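Local coordinates for protein alginate lyase (Aplysia kurodai, PDB 5GMT) that acts as a polysaccharide lyase of family 14 that cleaves alginate, with specificity for polymannuronate, at residues L59-E64 against F244-G249; S50-S55 against Y262-N267; S67-H72 against G249-S254; G33-I38 against A77-R82. One frame throughout, in Å; residues are numbered along the deposited sequence.

Contact 1 (L59-E64 against F244-G249); sequences LRIFYE and FSTFFG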
loop_
_atom_site.group_PDB
_atom_site.type_symbol
_atom_site.label_atom_id
_atom_site.label_comp_id
_atom_site.label_asym_id
_atom_site.label_seq_id
_atom_site.Cartn_x
_atom_site.Cartn_y
_atom_site.Cartn_z
ATOM N N LEU A 59 -5.427 7.939 12.144
ATOM C CA LEU A 59 -4.412 6.980 12.549
ATOM C C LEU A 59 -3.050 7.606 12.331
ATOM O O LEU A 59 -2.730 7.994 11.207
ATOM C CB LEU A 59 -4.551 5.686 11.739
ATOM C CG LEU A 59 -3.459 4.642 11.936
ATOM C CD1 LEU A 59 -3.467 4.132 13.365
ATOM C CD2 LEU A 59 -3.653 3.498 10.923
ATOM N N ARG A 60 -2.251 7.739 13.391
ATOM C CA ARG A 60 -0.959 8.406 13.243
ATOM C C ARG A 60 0.167 7.419 13.433
ATOM O O ARG A 60 0.177 6.659 14.394
ATOM C CB ARG A 60 -0.798 9.570 14.236
ATOM C CG ARG A 60 0.400 10.468 13.913
ATOM C CD ARG A 60 0.714 11.471 15.034
ATOM N NE ARG A 60 1.427 10.827 16.141
ATOM C CZ ARG A 60 1.861 11.453 17.235
ATOM N NH1 ARG A 60 1.658 12.754 17.400
ATOM N NH2 ARG A 60 2.510 10.767 18.171
ATOM N N ILE A 61 1.111 7.446 12.502
ATOM C CA ILE A 61 2.291 6.602 12.567
ATOM C C ILE A 61 3.531 7.470 12.746
ATOM O O ILE A 61 3.757 8.414 11.981
ATOM C CB ILE A 61 2.458 5.746 11.285
ATOM C CG1 ILE A 61 1.163 4.994 10.951
ATOM C CG2 ILE A 61 3.658 4.807 11.437
ATOM C CD1 ILE A 61 0.699 4.021 12.035
ATOM N N PHE A 62 4.337 7.125 13.746
ATOM C CA PHE A 62 5.558 7.837 14.055
ATOM C C PHE A 62 6.780 7.065 13.547
ATOM O O PHE A 62 6.908 5.873 13.810
ATOM C CB PHE A 62 5.647 8.059 15.566
ATOM C CG PHE A 62 6.986 8.524 16.038
ATOM C CD1 PHE A 62 7.538 9.693 15.538
ATOM C CD2 PHE A 62 7.682 7.811 16.997
ATOM C CE1 PHE A 62 8.764 10.146 15.983
ATOM C CE2 PHE A 62 8.915 8.250 17.448
ATOM C CZ PHE A 62 9.455 9.420 16.944
ATOM N N TYR A 63 7.649 7.746 12.796
ATOM C CA TYR A 63 8.926 7.186 12.385
ATOM C C TYR A 63 10.030 7.983 13.052
ATOM O O TYR A 63 10.250 9.161 12.738
ATOM C CB TYR A 63 9.129 7.222 10.861
ATOM C CG TYR A 63 7.902 6.976 10.011
ATOM C CD1 TYR A 63 7.677 5.738 9.395
ATOM C CD2 TYR A 63 6.978 7.994 9.797
ATOM C CE1 TYR A 63 6.554 5.535 8.614
ATOM C CE2 TYR A 63 5.860 7.798 9.029
ATOM C CZ TYR A 63 5.652 6.568 8.430
ATOM O OH TYR A 63 4.539 6.389 7.657
ATOM N N GLU A 64 10.727 7.339 13.968
ATOM C CA GLU A 64 11.808 7.987 14.676
ATOM C C GLU A 64 12.958 8.303 13.730
ATOM O O GLU A 64 13.233 7.533 12.814
ATOM C CB GLU A 64 12.278 7.082 15.799
ATOM C CG GLU A 64 13.208 7.719 16.770
ATOM C CD GLU A 64 13.030 7.120 18.145
ATOM O OE1 GLU A 64 12.839 7.904 19.105
ATOM O OE2 GLU A 64 13.058 5.867 18.247
ATOM N N PHE A 244 -1.766 -2.794 5.014
ATOM C CA PHE A 244 -1.282 -1.568 5.646
ATOM C C PHE A 244 0.179 -1.775 5.977
ATOM O O PHE A 244 0.536 -2.695 6.707
ATOM C CB PHE A 244 -2.072 -1.193 6.904
ATOM C CG PHE A 244 -1.691 0.162 7.463
ATOM C CD1 PHE A 244 -2.378 1.304 7.072
ATOM C CD2 PHE A 244 -0.632 0.292 8.352
ATOM C CE1 PHE A 244 -2.026 2.560 7.572
ATOM C CE2 PHE A 244 -0.276 1.553 8.857
ATOM C CZ PHE A 244 -0.976 2.675 8.459
ATOM N N SER A 245 1.029 -0.914 5.433
ATOM C CA SER A 245 2.465 -1.107 5.551
ATOM C C SER A 245 3.132 0.249 5.416
ATOM O O SER A 245 2.957 0.902 4.408
ATOM C CB SER A 245 2.949 -2.066 4.462
ATOM O OG SER A 245 4.324 -2.348 4.575
ATOM N N THR A 246 3.873 0.686 6.428
ATOM C CA THR A 246 4.594 1.948 6.298
ATOM C C THR A 246 5.790 1.986 7.259
ATOM O O THR A 246 5.684 1.694 8.462
ATOM C CB THR A 246 3.639 3.173 6.515
ATOM O OG1 THR A 246 4.287 4.385 6.099
ATOM C CG2 THR A 246 3.181 3.292 7.976
ATOM N N PHE A 247 6.937 2.309 6.674
ATOM C CA PHE A 247 8.224 2.352 7.342
ATOM C C PHE A 247 9.207 2.851 6.295
ATOM O O PHE A 247 8.916 2.778 5.099
ATOM C CB PHE A 247 8.637 0.976 7.876
ATOM C CG PHE A 247 8.637 -0.108 6.833
ATOM C CD1 PHE A 247 7.525 -0.926 6.664
ATOM C CD2 PHE A 247 9.747 -0.312 6.028
ATOM C CE1 PHE A 247 7.524 -1.931 5.703
ATOM C CE2 PHE A 247 9.757 -1.310 5.078
ATOM C CZ PHE A 247 8.644 -2.127 4.916
ATOM N N PHE A 248 10.347 3.371 6.736
ATOM C CA PHE A 248 11.403 3.769 5.807
ATOM C C PHE A 248 12.197 2.536 5.372
ATOM O O PHE A 248 12.466 1.641 6.181
ATOM C CB PHE A 248 12.336 4.806 6.455
ATOM C CG PHE A 248 11.781 6.200 6.460
ATOM C CD1 PHE A 248 10.729 6.541 7.306
ATOM C CD2 PHE A 248 12.313 7.175 5.626
ATOM C CE1 PHE A 248 10.211 7.831 7.310
ATOM C CE2 PHE A 248 11.804 8.461 5.626
ATOM C CZ PHE A 248 10.746 8.789 6.468
ATOM N N GLY A 249 12.558 2.482 4.091
ATOM C CA GLY A 249 13.402 1.404 3.604
ATOM C C GLY A 249 12.686 0.434 2.683
ATOM O O GLY A 249 11.477 0.565 2.464
#
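Tyr63 lays one face of its ring against the edge of Phe248. The two rings form a T-shaped pair, with centroids 5.3 Å apart and planes at 81°. The closest atoms are Phe248 CE1 and Tyr63 CG, 3.7 Å apart. On the opposite face of the Tyr63 ring, toward its rim, sits Ile61 CG2. The phenol therefore stands between an aromatic edge and an aliphatic branch. Its far end reaches Thr246, where Tyr63 OH and Thr246 OG1 lie 2.6 Å apart, close enough for a probable hydrogen bond. Tyr63 OH also bonds Ser263 OG, and Thr246 OG1 bonds the carbonyl of Lys111, so these buried hydroxyls are satisfied. Thr246 OG1 is anti to its backbone N (chi1 -167°). This leaves Thr246 CG2 in the crowded position, 3.8 Å from Ile61 CG2. An alanine in place of Tyr63 would remove the ring and the hydroxyl together, and would probably leave the Phe248 edge without the aromatic face it meets and Thr246 OG1 short of a partner. Further along, Phe244 meets two aliphatic tips. Leu59 CD2 lies 3.7 Å from Phe244 CZ, and Ile61 CG1 comes to the ring edge 4.0 Å from the same atom. The axes of strands 59-63 and 244-247 come within 8.3 Å, their directions 32° apart. They belong to different sheets, which face each other as the layers of a concanavalin-type beta sandwich. Strand 261-272 flanks the first through its backbone bonds. Phe79, on strand 76-81 beside the second, stacks on Phe244.

Contact 2 (S50-S55 against Y262-N267); sequences STKHSS and YSYFKN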
loop_
_atom_site.group_PDB
_atom_site.type_symbol
_atom_site.label_atom_id
_atom_site.label_comp_id
_atom_site.label_asym_id
_atom_site.label_seq_id
_atom_site.Cartn_x
_atom_site.Cartn_y
_atom_site.Cartn_z
ATOM N N SER A 50 -4.534 11.197 16.227
ATOM C CA SER A 50 -4.342 12.642 16.275
ATOM C C SER A 50 -5.361 13.379 15.420
ATOM O O SER A 50 -5.713 12.932 14.323
ATOM C CB SER A 50 -2.921 13.005 15.822
ATOM O OG SER A 50 -2.713 14.412 15.832
ATOM N N THR A 51 -5.815 14.513 15.938
ATOM C CA THR A 51 -6.687 15.432 15.212
ATOM C C THR A 51 -5.946 16.700 14.787
ATOM O O THR A 51 -6.567 17.694 14.415
ATOM C CB THR A 51 -7.895 15.832 16.071
ATOM O OG1 THR A 51 -7.427 16.259 17.356
ATOM C CG2 THR A 51 -8.816 14.643 16.268
ATOM N N LYS A 52 -4.616 16.665 14.828
ATOM C CA LYS A 52 -3.825 17.852 14.519
ATOM C C LYS A 52 -4.109 18.412 13.124
ATOM O O LYS A 52 -4.150 19.631 12.940
ATOM C CB LYS A 52 -2.326 17.561 14.658
ATOM C CG LYS A 52 -1.456 18.692 14.113
ATOM C CD LYS A 52 0.022 18.428 14.307
ATOM C CE LYS A 52 0.463 18.734 15.726
ATOM N NZ LYS A 52 1.949 18.791 15.827
ATOM N N HIS A 53 -4.342 17.531 12.153
ATOM C CA HIS A 53 -4.489 17.962 10.762
ATOM C C HIS A 53 -5.878 17.750 10.193
ATOM O O HIS A 53 -6.121 18.000 9.011
ATOM C CB HIS A 53 -3.462 17.228 9.887
ATOM C CG HIS A 53 -2.046 17.495 10.284
ATOM N ND1 HIS A 53 -1.465 18.737 10.163
ATOM C CD2 HIS A 53 -1.098 16.685 10.814
ATOM C CE1 HIS A 53 -0.217 18.683 10.593
ATOM N NE2 HIS A 53 0.029 17.451 10.996
ATOM N N SER A 54 -6.808 17.307 11.028
ATOM C CA SER A 54 -8.128 16.978 10.520
ATOM C C SER A 54 -9.157 16.846 11.631
ATOM O O SER A 54 -8.840 16.426 12.751
ATOM C CB SER A 54 -8.062 15.675 9.720
ATOM O OG SER A 54 -7.643 14.618 10.563
ATOM N N SER A 55 -10.395 17.205 11.315
ATOM C CA SER A 55 -11.495 17.036 12.251
ATOM C C SER A 55 -11.681 15.571 12.602
ATOM O O SER A 55 -11.884 15.218 13.766
ATOM C CB SER A 55 -12.780 17.615 11.668
ATOM O OG SER A 55 -12.599 18.985 11.366
ATOM N N TYR A 262 6.028 12.031 10.933
ATOM C CA TYR A 262 4.733 11.428 11.205
ATOM C C TYR A 262 3.861 11.359 9.966
ATOM O O TYR A 262 3.808 12.296 9.155
ATOM C CB TYR A 262 3.970 12.225 12.275
ATOM C CG TYR A 262 4.729 12.529 13.538
ATOM C CD1 TYR A 262 5.648 13.566 13.578
ATOM C CD2 TYR A 262 4.494 11.810 14.705
ATOM C CE1 TYR A 262 6.331 13.862 14.739
ATOM C CE2 TYR A 262 5.168 12.100 15.874
ATOM C CZ TYR A 262 6.094 13.126 15.878
ATOM O OH TYR A 262 6.769 13.435 17.033
ATOM N N SER A 263 3.131 10.264 9.843
ATOM C CA SER A 263 2.096 10.197 8.842
ATOM C C SER A 263 0.749 10.054 9.534
ATOM O O SER A 263 0.662 9.541 10.650
ATOM C CB SER A 263 2.336 9.042 7.860
ATOM O OG SER A 263 2.421 7.790 8.521
ATOM N N TYR A 264 -0.291 10.525 8.860
ATOM C CA TYR A 264 -1.656 10.479 9.370
ATOM C C TYR A 264 -2.561 9.886 8.311
ATOM O O TYR A 264 -2.495 10.294 7.160
ATOM C CB TYR A 264 -2.164 11.883 9.717
ATOM C CG TYR A 264 -1.327 12.638 10.717
ATOM C CD1 TYR A 264 -0.059 13.106 10.385
ATOM C CD2 TYR A 264 -1.825 12.919 11.986
ATOM C CE1 TYR A 264 0.712 13.816 11.311
ATOM C CE2 TYR A 264 -1.064 13.634 12.917
ATOM C CZ TYR A 264 0.195 14.074 12.567
ATOM O OH TYR A 264 0.944 14.779 13.472
ATOM N N PHE A 265 -3.427 8.954 8.690
ATOM C CA PHE A 265 -4.310 8.327 7.719
ATOM C C PHE A 265 -5.753 8.480 8.163
ATOM O O PHE A 265 -6.069 8.279 9.335
ATOM C CB PHE A 265 -3.992 6.834 7.545
ATOM C CG PHE A 265 -2.603 6.553 7.048
ATOM C CD1 PHE A 265 -1.536 6.493 7.932
ATOM C CD2 PHE A 265 -2.373 6.296 5.698
ATOM C CE1 PHE A 265 -0.255 6.214 7.484
ATOM C CE2 PHE A 265 -1.093 6.023 5.242
ATOM C CZ PHE A 265 -0.033 5.975 6.137
ATOM N N LYS A 266 -6.616 8.832 7.224
ATOM C CA LYS A 266 -8.050 8.888 7.495
ATOM C C LYS A 266 -8.840 8.504 6.239
ATOM O O LYS A 266 -8.254 8.312 5.174
ATOM C CB LYS A 266 -8.443 10.288 7.979
ATOM C CG LYS A 266 -8.310 11.364 6.903
ATOM C CD LYS A 266 -8.653 12.762 7.452
ATOM C CE LYS A 266 -8.487 13.839 6.391
ATOM N NZ LYS A 266 -9.430 13.659 5.222
ATOM N N ASN A 267 -10.161 8.374 6.365
ATOM C CA ASN A 267 -11.026 8.233 5.191
ATOM C C ASN A 267 -10.644 7.036 4.295
ATOM O O ASN A 267 -10.525 7.175 3.078
ATOM C CB ASN A 267 -10.992 9.537 4.384
ATOM C CG ASN A 267 -12.135 9.651 3.396
ATOM O OD1 ASN A 267 -13.126 8.925 3.491
ATOM N ND2 ASN A 267 -12.003 10.571 2.431
HETATM O O HOH W 1 -0.083 14.737 16.016
HETATM O O HOH W 2 2.698 16.207 15.241
#
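This contact belongs to the loop of a beta hairpin, between strands 47-50 and 58-63, which folds over strand 261-272 at the surface of the beta sandwich. An ST turn opens the loop. Ser50 OG, anti to its own backbone N, accepts the N-H of Lys52 at 3.1 Å, in a fairly straight bond of 162°. The centre of the contact is a T-shaped pair in which the edge of His53 points at the face of Tyr264. Centroids are 4.6 Å apart and the planes stand at 89°. His53 CD2 comes closest, 3.4 Å from Tyr264 CZ. Lys52 CG lies over the centre of the imidazole, and Tyr100 stacks on that ring too. Ser50 OG meets the rim of Tyr264 in the plane of the phenol. Glu102 OE1 ties the pair together further, since it bonds both His53 NE2 and Tyr264 OH. A negative charge there would probably help keep the imidazole protonated or NE2 as a donor. A leucine in place of Tyr264 would lose the hydroxyl and the flat face, and would probably loosen His53 and the waters that join the loop to the strand. Toward the other end, Ser54 CB rests 3.7 Å from Lys266 CD, while Lys266 NZ goes on to a salt bridge with Asp98. Two waters each donate to Tyr264 OH. One sits 2.7 Å from both that atom and Ser50 OG, and the other accepts from Lys52 NZ at 2.8 Å.

Contact 3 (S67-H72 against G249-S254); sequences SYSKVH and GGSEKS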
loop_
_atom_site.group_PDB
_atom_site.type_symbol
_atom_site.label_atom_id
_atom_site.label_comp_id
_atom_site.label_asym_id
_atom_site.label_seq_id
_atom_site.Cartn_x
_atom_site.Cartn_y
_atom_site.Cartn_z
ATOM N N SER A 67 15.285 5.658 11.855
ATOM C CA SER A 67 14.616 4.357 11.758
ATOM C C SER A 67 14.481 3.890 10.314
ATOM O O SER A 67 14.414 4.687 9.382
ATOM C CB SER A 67 13.227 4.397 12.426
ATOM O OG SER A 67 12.329 5.220 11.708
ATOM N N TYR A 68 14.470 2.577 10.154
ATOM C CA TYR A 68 14.108 1.943 8.900
ATOM C C TYR A 68 13.708 0.514 9.245
ATOM O O TYR A 68 13.600 0.175 10.424
ATOM C CB TYR A 68 15.253 1.998 7.875
ATOM C CG TYR A 68 16.532 1.332 8.328
ATOM C CD1 TYR A 68 16.870 0.062 7.881
ATOM C CD2 TYR A 68 17.408 1.981 9.192
ATOM C CE1 TYR A 68 18.045 -0.551 8.286
ATOM C CE2 TYR A 68 18.588 1.372 9.610
ATOM C CZ TYR A 68 18.896 0.107 9.150
ATOM O OH TYR A 68 20.065 -0.503 9.548
ATOM N N SER A 69 13.490 -0.320 8.230
ATOM C CA SER A 69 12.861 -1.625 8.426
ATOM C C SER A 69 13.551 -2.521 9.457
ATOM O O SER A 69 12.908 -3.379 10.042
ATOM C CB SER A 69 12.791 -2.374 7.092
ATOM O OG SER A 69 14.094 -2.675 6.628
ATOM N N LYS A 70 14.846 -2.323 9.674
ATOM C CA LYS A 70 15.612 -3.212 10.546
ATOM C C LYS A 70 15.783 -2.680 11.975
ATOM O O LYS A 70 16.256 -3.403 12.846
ATOM C CB LYS A 70 16.991 -3.486 9.933
ATOM C CG LYS A 70 16.935 -4.155 8.573
ATOM C CD LYS A 70 16.516 -5.604 8.711
ATOM C CE LYS A 70 16.192 -6.236 7.365
ATOM N NZ LYS A 70 14.807 -5.902 6.916
ATOM N N VAL A 71 15.387 -1.432 12.216
ATOM C CA VAL A 71 15.493 -0.835 13.549
ATOM C C VAL A 71 14.410 -1.378 14.484
ATOM O O VAL A 71 13.253 -1.480 14.095
ATOM C CB VAL A 71 15.400 0.698 13.460
ATOM C CG1 VAL A 71 15.366 1.320 14.845
ATOM C CG2 VAL A 71 16.579 1.236 12.633
ATOM N N HIS A 72 14.789 -1.738 15.710
ATOM C CA HIS A 72 13.879 -2.445 16.622
ATOM C C HIS A 72 12.674 -1.585 17.039
ATOM O O HIS A 72 11.576 -2.107 17.233
ATOM C CB HIS A 72 14.658 -2.918 17.858
ATOM C CG HIS A 72 13.894 -3.839 18.767
ATOM N ND1 HIS A 72 12.993 -3.384 19.705
ATOM C CD2 HIS A 72 13.944 -5.183 18.917
ATOM C CE1 HIS A 72 12.498 -4.410 20.375
ATOM N NE2 HIS A 72 13.062 -5.515 19.920
ATOM N N GLY A 249 12.558 2.482 4.091
ATOM C CA GLY A 249 13.402 1.404 3.604
ATOM C C GLY A 249 12.686 0.434 2.683
ATOM O O GLY A 249 11.477 0.565 2.464
ATOM N N GLY A 250 13.425 -0.520 2.116
ATOM C CA GLY A 250 14.868 -0.607 2.271
ATOM C C GLY A 250 15.319 -1.348 3.514
ATOM O O GLY A 250 14.626 -1.360 4.532
ATOM N N SER A 251 16.501 -1.945 3.445
ATOM C CA SER A 251 16.944 -2.863 4.486
ATOM C C SER A 251 18.298 -2.496 5.066
ATOM O O SER A 251 18.933 -3.314 5.735
ATOM C CB SER A 251 17.003 -4.289 3.934
ATOM O OG SER A 251 15.778 -4.651 3.328
ATOM N N GLU A 252 18.746 -1.274 4.810
ATOM C CA GLU A 252 20.035 -0.827 5.318
ATOM C C GLU A 252 19.976 0.638 5.743
ATOM O O GLU A 252 19.054 1.355 5.362
ATOM C CB GLU A 252 21.126 -1.056 4.265
ATOM C CG GLU A 252 20.825 -0.464 2.903
ATOM C CD GLU A 252 21.955 -0.710 1.901
ATOM O OE1 GLU A 252 21.958 -1.779 1.250
ATOM O OE2 GLU A 252 22.844 0.163 1.774
ATOM N N LYS A 253 20.967 1.073 6.523
ATOM C CA LYS A 253 20.961 2.388 7.183
ATOM C C LYS A 253 20.826 3.557 6.199
ATOM O O LYS A 253 20.287 4.603 6.554
ATOM C CB LYS A 253 22.239 2.540 8.031
ATOM C CG LYS A 253 22.798 3.970 8.263
ATOM C CD LYS A 253 21.822 4.969 8.911
ATOM C CE LYS A 253 22.294 6.410 8.751
ATOM N NZ LYS A 253 23.701 6.595 9.191
ATOM N N SER A 254 21.288 3.395 4.961
ATOM C CA SER A 254 21.146 4.457 3.966
ATOM C C SER A 254 19.697 4.968 3.848
ATOM O O SER A 254 19.471 6.098 3.431
ATOM C CB SER A 254 21.631 3.970 2.605
ATOM O OG SER A 254 20.904 2.824 2.198
HETATM O O HOH W 3 14.909 -7.411 4.118
#
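One direct hydrogen bond joins the two loops. Ser69 OG donates to Gly250 O at 2.5 Å, a short bond that falls in the carbonyl plane on a lone pair. Lys70 NZ adds a weak bond to the same Ser69 OG and reaches the other loop through water, which accepts from Lys70 NZ at 3.2 Å and also bonds Ser251 OG. Most of the remaining contact is made by the Tyr68 ring, which lies flat against backbone. The Glu252-Lys253 peptide covers one face, with Tyr68 CE1 3.4 Å from Glu252 C. Lys253 CA sits over the same ring as a CH-pi contact, 4.0 Å from its centroid. Gly250 O comes to the ring edge. The Lys70 chain lies along Ser251, Lys70 CG 3.6 Å from Ser251 O. The backbone angles of Gly249 would push a CB against Phe248 O, and Tyr68 CB and Ser69 N lie close on that side. The peptide between Gly249 and Gly250 is cis. Residues 68-71 form a type I beta turn, closed by Val71 N to Tyr68 O at 3.0 Å. The arrangement is a loop-to-loop contact at the surface, between the connections that follow strands 58-63 and 238-247 of the two sandwich sheets.

Contact 4 (G33-I38 against A77-R82); sequences GHFKPI and AGFYSR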
loop_
_atom_site.group_PDB
_atom_site.type_symbol
_atom_site.label_atom_id
_atom_site.label_comp_id
_atom_site.label_asym_id
_atom_site.label_seq_id
_atom_site.Cartn_x
_atom_site.Cartn_y
_atom_site.Cartn_z
ATOM N N GLY A 33 -9.515 -1.312 15.765
ATOM C CA GLY A 33 -10.683 -2.178 15.840
ATOM C C GLY A 33 -11.449 -2.385 14.544
ATOM O O GLY A 33 -11.758 -3.524 14.175
ATOM N N HIS A 34 -11.747 -1.298 13.838
ATOM C CA HIS A 34 -12.565 -1.408 12.636
ATOM C C HIS A 34 -11.769 -1.846 11.402
ATOM O O HIS A 34 -12.344 -1.976 10.329
ATOM C CB HIS A 34 -13.287 -0.091 12.342
ATOM C CG HIS A 34 -14.354 -0.207 11.292
ATOM N ND1 HIS A 34 -15.421 -1.074 11.408
ATOM C CD2 HIS A 34 -14.511 0.427 10.104
ATOM C CE1 HIS A 34 -16.188 -0.970 10.337
ATOM N NE2 HIS A 34 -15.658 -0.068 9.529
ATOM N N PHE A 35 -10.468 -2.111 11.552
ATOM C CA PHE A 35 -9.705 -2.727 10.466
ATOM C C PHE A 35 -9.838 -4.247 10.524
ATOM O O PHE A 35 -9.423 -4.952 9.606
ATOM C CB PHE A 35 -8.209 -2.377 10.536
ATOM C CG PHE A 35 -7.885 -0.930 10.273
ATOM C CD1 PHE A 35 -7.817 -0.439 8.976
ATOM C CD2 PHE A 35 -7.599 -0.070 11.329
ATOM C CE1 PHE A 35 -7.491 0.894 8.738
ATOM C CE2 PHE A 35 -7.268 1.263 11.103
ATOM C CZ PHE A 35 -7.215 1.748 9.809
ATOM N N LYS A 36 -10.398 -4.750 11.619
ATOM C CA LYS A 36 -10.318 -6.175 11.918
ATOM C C LYS A 36 -11.290 -6.996 11.066
ATOM O O LYS A 36 -12.326 -6.494 10.645
ATOM C CB LYS A 36 -10.560 -6.415 13.416
ATOM C CG LYS A 36 -9.414 -5.956 14.314
ATOM C CD LYS A 36 -9.776 -6.078 15.789
ATOM C CE LYS A 36 -8.642 -5.592 16.686
ATOM N NZ LYS A 36 -9.056 -5.516 18.126
ATOM N N PRO A 37 -10.951 -8.268 10.801
ATOM C CA PRO A 37 -9.774 -8.992 11.302
ATOM C C PRO A 37 -8.469 -8.514 10.671
ATOM O O PRO A 37 -8.426 -8.206 9.472
ATOM C CB PRO A 37 -10.066 -10.443 10.918
ATOM C CG PRO A 37 -10.962 -10.337 9.735
ATOM C CD PRO A 37 -11.813 -9.124 9.968
ATOM N N ILE A 38 -7.425 -8.445 11.489
ATOM C CA ILE A 38 -6.115 -8.099 10.998
ATOM C C ILE A 38 -5.159 -9.254 11.250
ATOM O O ILE A 38 -5.404 -10.113 12.106
ATOM C CB ILE A 38 -5.577 -6.788 11.629
ATOM C CG1 ILE A 38 -5.264 -6.970 13.112
ATOM C CG2 ILE A 38 -6.561 -5.613 11.398
ATOM C CD1 ILE A 38 -4.736 -5.707 13.757
ATOM N N ALA A 77 4.666 0.842 11.083
ATOM C CA ALA A 77 3.705 -0.196 11.455
ATOM C C ALA A 77 3.165 -0.955 10.250
ATOM O O ALA A 77 3.296 -0.514 9.102
ATOM C CB ALA A 77 2.563 0.417 12.238
ATOM N N GLY A 78 2.555 -2.105 10.513
ATOM C CA GLY A 78 2.058 -2.929 9.428
ATOM C C GLY A 78 1.002 -3.898 9.897
ATOM O O GLY A 78 1.032 -4.351 11.049
ATOM N N PHE A 79 0.055 -4.192 9.014
ATOM C CA PHE A 79 -0.920 -5.263 9.254
ATOM C C PHE A 79 -1.678 -5.528 7.976
ATOM O O PHE A 79 -1.840 -4.636 7.161
ATOM C CB PHE A 79 -1.905 -4.913 10.400
ATOM C CG PHE A 79 -2.677 -3.623 10.194
ATOM C CD1 PHE A 79 -3.854 -3.611 9.452
ATOM C CD2 PHE A 79 -2.235 -2.429 10.765
ATOM C CE1 PHE A 79 -4.572 -2.430 9.266
ATOM C CE2 PHE A 79 -2.945 -1.243 10.589
ATOM C CZ PHE A 79 -4.120 -1.242 9.839
ATOM N N TYR A 80 -2.150 -6.757 7.799
ATOM C CA TYR A 80 -3.088 -7.023 6.725
ATOM C C TYR A 80 -4.500 -6.928 7.285
ATOM O O TYR A 80 -4.770 -7.419 8.382
ATOM C CB TYR A 80 -2.867 -8.402 6.117
ATOM C CG TYR A 80 -1.564 -8.608 5.376
ATOM C CD1 TYR A 80 -1.502 -8.467 3.997
ATOM C CD2 TYR A 80 -0.411 -9.002 6.050
ATOM C CE1 TYR A 80 -0.318 -8.695 3.296
ATOM C CE2 TYR A 80 0.783 -9.230 5.362
ATOM C CZ TYR A 80 0.814 -9.086 3.979
ATOM O OH TYR A 80 1.982 -9.297 3.270
ATOM N N SER A 81 -5.390 -6.298 6.529
ATOM C CA SER A 81 -6.776 -6.105 6.938
ATOM C C SER A 81 -7.722 -6.772 5.942
ATOM O O SER A 81 -7.653 -6.493 4.742
ATOM C CB SER A 81 -7.079 -4.605 7.043
ATOM O OG SER A 81 -8.466 -4.347 7.160
ATOM N N ARG A 82 -8.589 -7.659 6.432
ATOM C CA ARG A 82 -9.566 -8.326 5.581
ATOM C C ARG A 82 -10.974 -8.164 6.144
ATOM O O ARG A 82 -11.510 -9.081 6.768
ATOM C CB ARG A 82 -9.225 -9.807 5.429
ATOM C CG ARG A 82 -7.882 -10.062 4.768
ATOM C CD ARG A 82 -7.557 -11.545 4.755
ATOM N NE ARG A 82 -8.556 -12.322 4.020
ATOM C CZ ARG A 82 -8.423 -13.616 3.748
ATOM N NH1 ARG A 82 -7.326 -14.258 4.138
ATOM N NH2 ARG A 82 -9.369 -14.263 3.080
#
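The Phe35 ring has Phe79 CZ over the centre of one face, 3.7 Å above the plane, and Ser81 OG near its edge. Phe79 presents its edge to that face, with centroids 5.0 Å apart and planes at 60°. Ser81 CB lies in plane at the edge of the Phe79 ring, and Ile38 CG2 approaches that ring obliquely. This is the outer edge of one sheet of the beta sandwich, where the 3-10 segment 33-35 leads into strand 38-42 beside strand 76-81. Phe268, from the opposite sheet, also meets the Phe35 ring edge-to-face. Ser81 has its OG anti to the backbone N. It donates to Phe35 O at 2.7 Å, in the carbonyl plane on a lone pair, and so fixes the end of the 3-10 turn to the strand. The Lys36-Pro37 peptide is cis. Just beyond it, Arg82 N donates to Pro37 O at 3.1 Å, almost straight at 176°. Arg82 O packs against the ring of Pro37, 3.2 Å from its CD. Ile38 and Ser81 then form an antiparallel non-hydrogen-bonded pair, and next to it Ile38 CA approaches Tyr80 O to 3.0 Å in a CA-H...O contact.

Contact 1 is the buried one: it joins the two sheets of the sandwich through aromatic and aliphatic groups and a pair of inward hydroxyls. Contact 4 is partly buried and holds the edge of one sheet, so backbone bonds matter more there. Contacts 2 and 3 lie at the surface, where water and charged side chains enter. Strand 58-63 of contact 1 is the sheet neighbour of strand 261-272 of contact 2, and strand 238-247 is that of strand 76-81 in contact 4. Contact 3 shares Gly249 with contact 1 and continues it into loops. Contacts 2 and 3, with centres about 25 Å apart, do not touch.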